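Local coordinates for protein putative citrate lyase (Ralstonia eutropha, PDB 3QQW) that is probably a magnesium-dependent TIM-barrel lyase that may cleave (S)-citramalyl-CoA, at residues C[62-74]-C[94-108]. Numbering follows the deposited sequence.
Sequences GQEREHAEMVARM and HPAWRQDVDIIVNGA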
# COMPACT_ATOMS: atom_id res chain seq x y z
N GLY C 62 -38.91 -12.61 -0.01
CA GLY C 62 -39.31 -12.90 1.37
C GLY C 62 -39.28 -14.37 1.69
O GLY C 62 -40.07 -14.84 2.52
N GLN C 63 -38.38 -15.11 1.03
CA GLN C 63 -38.20 -16.55 1.16
C GLN C 63 -36.94 -16.90 1.97
O GLN C 63 -36.49 -18.04 1.91
CB GLN C 63 -38.09 -17.15 -0.26
CG GLN C 63 -39.37 -17.72 -0.86
CD GLN C 63 -40.59 -16.87 -0.70
OE1 GLN C 63 -40.79 -15.88 -1.43
NE2 GLN C 63 -41.46 -17.25 0.23
N GLU C 64 -36.37 -15.92 2.72
CA GLU C 64 -35.11 -16.08 3.46
C GLU C 64 -35.13 -17.25 4.42
O GLU C 64 -34.16 -18.00 4.43
CB GLU C 64 -34.71 -14.79 4.21
CG GLU C 64 -34.33 -13.64 3.29
CD GLU C 64 -35.47 -12.73 2.88
OE1 GLU C 64 -36.61 -12.94 3.36
OE2 GLU C 64 -35.22 -11.79 2.09
N ARG C 65 -36.20 -17.41 5.22
CA ARG C 65 -36.34 -18.53 6.16
C ARG C 65 -36.40 -19.86 5.38
O ARG C 65 -35.62 -20.77 5.66
CB ARG C 65 -37.57 -18.37 7.06
CG ARG C 65 -38.02 -19.68 7.72
CD ARG C 65 -38.98 -19.52 8.89
NE ARG C 65 -38.34 -18.87 10.04
CZ ARG C 65 -37.59 -19.50 10.95
NH1 ARG C 65 -37.37 -20.81 10.87
NH2 ARG C 65 -37.04 -18.81 11.95
N GLU C 66 -37.30 -19.95 4.38
CA GLU C 66 -37.51 -21.12 3.54
C GLU C 66 -36.20 -21.57 2.85
O GLU C 66 -35.90 -22.78 2.82
CB GLU C 66 -38.59 -20.79 2.50
CG GLU C 66 -39.01 -21.94 1.61
CD GLU C 66 -39.89 -21.58 0.43
OE1 GLU C 66 -40.52 -20.49 0.45
OE2 GLU C 66 -39.96 -22.40 -0.52
N HIS C 67 -35.42 -20.62 2.32
CA HIS C 67 -34.16 -20.87 1.63
C HIS C 67 -33.10 -21.35 2.59
O HIS C 67 -32.38 -22.30 2.25
CB HIS C 67 -33.69 -19.64 0.89
CG HIS C 67 -32.67 -19.96 -0.14
ND1 HIS C 67 -31.31 -20.01 0.16
CD2 HIS C 67 -32.84 -20.23 -1.46
CE1 HIS C 67 -30.71 -20.33 -0.97
NE2 HIS C 67 -31.58 -20.44 -1.97
N ALA C 68 -32.99 -20.71 3.79
CA ALA C 68 -32.00 -21.14 4.82
C ALA C 68 -32.36 -22.56 5.34
O ALA C 68 -31.46 -23.37 5.54
CB ALA C 68 -31.93 -20.14 5.96
N GLU C 69 -33.65 -22.87 5.47
CA GLU C 69 -34.13 -24.19 5.88
C GLU C 69 -33.73 -25.26 4.88
O GLU C 69 -33.35 -26.37 5.28
CB GLU C 69 -35.65 -24.19 6.06
CG GLU C 69 -36.07 -23.60 7.40
CD GLU C 69 -37.55 -23.30 7.57
OE1 GLU C 69 -38.32 -23.51 6.61
OE2 GLU C 69 -37.93 -22.84 8.67
N MSE C 70 -33.82 -24.94 3.58
CA MSE C 70 -33.43 -25.86 2.51
C MSE C 70 -31.90 -26.06 2.60
O MSE C 70 -31.44 -27.20 2.57
CB MSE C 70 -33.89 -25.31 1.13
CG MSE C 70 -33.39 -26.11 -0.06
SE MSE C 70 -31.55 -25.65 -0.54
CE MSE C 70 -31.84 -23.90 -1.52
N VAL C 71 -31.13 -24.95 2.78
CA VAL C 71 -29.66 -24.99 2.85
C VAL C 71 -29.25 -25.90 4.03
O VAL C 71 -28.52 -26.87 3.81
CB VAL C 71 -29.06 -23.56 2.93
CG1 VAL C 71 -27.61 -23.55 3.44
CG2 VAL C 71 -29.16 -22.84 1.59
N ALA C 72 -29.78 -25.64 5.24
CA ALA C 72 -29.50 -26.44 6.43
C ALA C 72 -29.80 -27.92 6.20
O ALA C 72 -28.96 -28.76 6.51
CB ALA C 72 -30.32 -25.93 7.61
N ARG C 73 -30.97 -28.23 5.60
CA ARG C 73 -31.40 -29.59 5.29
C ARG C 73 -30.41 -30.27 4.32
O ARG C 73 -30.03 -31.41 4.56
CB ARG C 73 -32.84 -29.58 4.71
CG ARG C 73 -33.31 -30.96 4.26
CD ARG C 73 -34.77 -31.05 3.80
NE ARG C 73 -35.18 -29.97 2.90
CZ ARG C 73 -34.96 -29.93 1.59
NH1 ARG C 73 -34.28 -30.90 0.99
NH2 ARG C 73 -35.39 -28.90 0.87
N MSE C 74 -29.99 -29.58 3.27
CA MSE C 74 -29.06 -30.08 2.26
C MSE C 74 -27.71 -30.38 2.88
O MSE C 74 -27.14 -31.43 2.62
CB MSE C 74 -28.92 -29.06 1.10
CG MSE C 74 -30.18 -29.01 0.22
SE MSE C 74 -30.69 -30.75 -0.52
CE MSE C 74 -29.41 -30.89 -1.90
N HIS C 94 -28.36 -6.63 6.68
CA HIS C 94 -29.55 -7.30 6.24
C HIS C 94 -30.34 -7.80 7.45
O HIS C 94 -29.72 -8.29 8.40
CB HIS C 94 -29.21 -8.45 5.29
CG HIS C 94 -30.40 -8.94 4.52
ND1 HIS C 94 -31.24 -9.91 5.03
CD2 HIS C 94 -30.87 -8.55 3.31
CE1 HIS C 94 -32.20 -10.07 4.13
NE2 HIS C 94 -32.02 -9.27 3.08
N PRO C 95 -31.71 -7.70 7.43
CA PRO C 95 -32.50 -8.16 8.59
C PRO C 95 -32.57 -9.68 8.79
O PRO C 95 -33.04 -10.13 9.84
CB PRO C 95 -33.91 -7.61 8.30
CG PRO C 95 -33.97 -7.40 6.84
CD PRO C 95 -32.57 -7.07 6.40
N ALA C 96 -32.10 -10.49 7.83
CA ALA C 96 -32.19 -11.95 7.92
C ALA C 96 -30.86 -12.64 8.31
O ALA C 96 -30.88 -13.86 8.48
CB ALA C 96 -32.70 -12.52 6.60
N TRP C 97 -29.76 -11.91 8.50
CA TRP C 97 -28.47 -12.57 8.74
C TRP C 97 -28.45 -13.45 10.01
O TRP C 97 -27.93 -14.56 9.94
CB TRP C 97 -27.25 -11.60 8.70
CG TRP C 97 -26.98 -10.77 9.92
CD1 TRP C 97 -27.26 -9.44 10.09
CD2 TRP C 97 -26.22 -11.16 11.08
NE1 TRP C 97 -26.77 -9.00 11.29
CE2 TRP C 97 -26.14 -10.03 11.93
CE3 TRP C 97 -25.64 -12.37 11.51
CZ2 TRP C 97 -25.50 -10.07 13.18
CZ3 TRP C 97 -25.03 -12.42 12.77
CH2 TRP C 97 -24.96 -11.28 13.59
N ARG C 98 -29.02 -12.98 11.13
CA ARG C 98 -29.07 -13.74 12.39
C ARG C 98 -29.94 -14.98 12.23
O ARG C 98 -29.55 -16.06 12.68
CB ARG C 98 -29.60 -12.87 13.54
CG ARG C 98 -28.58 -11.88 14.03
CD ARG C 98 -29.15 -11.06 15.16
NE ARG C 98 -28.08 -10.52 15.99
CZ ARG C 98 -27.60 -9.29 15.88
NH1 ARG C 98 -28.11 -8.45 14.98
NH2 ARG C 98 -26.62 -8.88 16.67
N GLN C 99 -31.09 -14.82 11.56
CA GLN C 99 -32.03 -15.90 11.24
C GLN C 99 -31.34 -16.96 10.37
O GLN C 99 -31.51 -18.15 10.65
CB GLN C 99 -33.28 -15.34 10.55
CG GLN C 99 -34.35 -16.38 10.26
CD GLN C 99 -35.54 -15.75 9.59
OE1 GLN C 99 -35.58 -15.64 8.36
NE2 GLN C 99 -36.51 -15.32 10.39
N ASP C 100 -30.53 -16.55 9.38
CA ASP C 100 -29.75 -17.47 8.54
C ASP C 100 -28.82 -18.29 9.41
O ASP C 100 -28.74 -19.49 9.24
CB ASP C 100 -28.90 -16.73 7.49
CG ASP C 100 -29.62 -15.97 6.39
OD1 ASP C 100 -30.79 -16.29 6.10
OD2 ASP C 100 -28.98 -15.07 5.79
N VAL C 101 -28.14 -17.64 10.36
CA VAL C 101 -27.20 -18.28 11.29
C VAL C 101 -27.98 -19.26 12.18
O VAL C 101 -27.61 -20.43 12.23
CB VAL C 101 -26.39 -17.24 12.11
CG1 VAL C 101 -25.60 -17.91 13.23
CG2 VAL C 101 -25.45 -16.45 11.19
N ASP C 102 -29.08 -18.80 12.81
CA ASP C 102 -29.92 -19.67 13.65
C ASP C 102 -30.34 -20.94 12.90
O ASP C 102 -30.06 -22.04 13.37
CB ASP C 102 -31.18 -18.94 14.11
CG ASP C 102 -30.96 -17.71 14.95
OD1 ASP C 102 -29.82 -17.53 15.45
OD2 ASP C 102 -31.92 -16.90 15.09
N ILE C 103 -30.94 -20.79 11.72
CA ILE C 103 -31.46 -21.91 10.93
C ILE C 103 -30.34 -22.84 10.45
O ILE C 103 -30.46 -24.06 10.61
CB ILE C 103 -32.33 -21.40 9.73
CG1 ILE C 103 -33.61 -20.67 10.24
CG2 ILE C 103 -32.70 -22.56 8.81
CD1 ILE C 103 -34.30 -19.85 9.15
N ILE C 104 -29.28 -22.28 9.85
CA ILE C 104 -28.21 -23.09 9.28
C ILE C 104 -27.35 -23.77 10.38
O ILE C 104 -27.12 -24.96 10.29
CB ILE C 104 -27.36 -22.31 8.24
CG1 ILE C 104 -28.27 -21.89 7.06
CG2 ILE C 104 -26.17 -23.15 7.73
CD1 ILE C 104 -27.74 -20.76 6.19
N VAL C 105 -26.93 -23.05 11.41
CA VAL C 105 -26.09 -23.66 12.43
C VAL C 105 -26.88 -24.74 13.19
O VAL C 105 -26.37 -25.87 13.29
CB VAL C 105 -25.42 -22.63 13.38
CG1 VAL C 105 -24.69 -23.35 14.52
CG2 VAL C 105 -24.44 -21.73 12.61
N ASN C 106 -28.12 -24.44 13.62
CA ASN C 106 -28.91 -25.43 14.34
C ASN C 106 -29.36 -26.59 13.46
O ASN C 106 -29.57 -27.70 13.98
CB ASN C 106 -30.11 -24.78 15.02
CG ASN C 106 -29.72 -23.85 16.14
OD1 ASN C 106 -28.99 -24.23 17.06
ND2 ASN C 106 -30.18 -22.61 16.09
N GLY C 107 -29.41 -26.35 12.16
CA GLY C 107 -29.89 -27.33 11.21
C GLY C 107 -28.88 -28.20 10.51
O GLY C 107 -29.24 -29.30 10.08
N ALA C 108 -27.63 -27.75 10.38
CA ALA C 108 -26.62 -28.46 9.60
C ALA C 108 -26.20 -29.84 10.13
O ALA C 108 -25.33 -30.46 9.51
CB ALA C 108 -25.39 -27.59 9.45
O HOH W 1 -31.72 -16.95 3.79
O HOH W 2 -39.51 -16.00 9.66
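Ile103 pushes its side chain as a knob into the hole formed by Arg65, Ala68, Glu69 and Ala72 of the neighbouring helix. Ile103 CG2, anti to the backbone N, lies 3.5 Å from Ala68 C and equally near Glu69 N, with Ala68 CB and Glu69 CG a little farther off. The other branch, with CG1 beside the backbone N (chi1 -64°), brings Ile103 CD1 over one face of the Arg65 guanidinium, toward its rim, 3.6 Å from Arg65 NH1. That guanidinium is held at its edge: Arg65 NH1 forms a salt bridge of 3.0 Å with Glu69 OE2, one turn on, and NE donates to a water that also takes a weak bond from Gln99 NE2. Gln99 crosses Arg65 with amide and guanidinium planes 62° apart; its OE1 meets Arg65 CB, while NE2 approaches the guanidinium obliquely.

Toward the barrel, Ile104 CD1 lies 3.9 Å from Val71 CG1, and both side chains reach Ala87 on strand 85-88. Near the C-terminal end of helix 97-107 the backbones close in, with Ala72 CA 4.6 Å from Ile104 CA and Ala72 CB against Gly107 CA. At the other end, a water donates to both Glu64 O and Asp100 OD1, its oxygen 2.6 Å from Asp100 OD1, while Asp100 OD2 is hydrogen-bonded to His90 ND1.

Helices 64-76 and 97-107 are successive outer helices of the TIM barrel, joined through strand 85-88; the axes of segments 64-74 and 97-107 come within 8.2 Å and cross at -23°. Alanine methyls and Gly107 are consistent with such close spacing. The seam is apolar, and its polar links run through water, so they are probably adaptable.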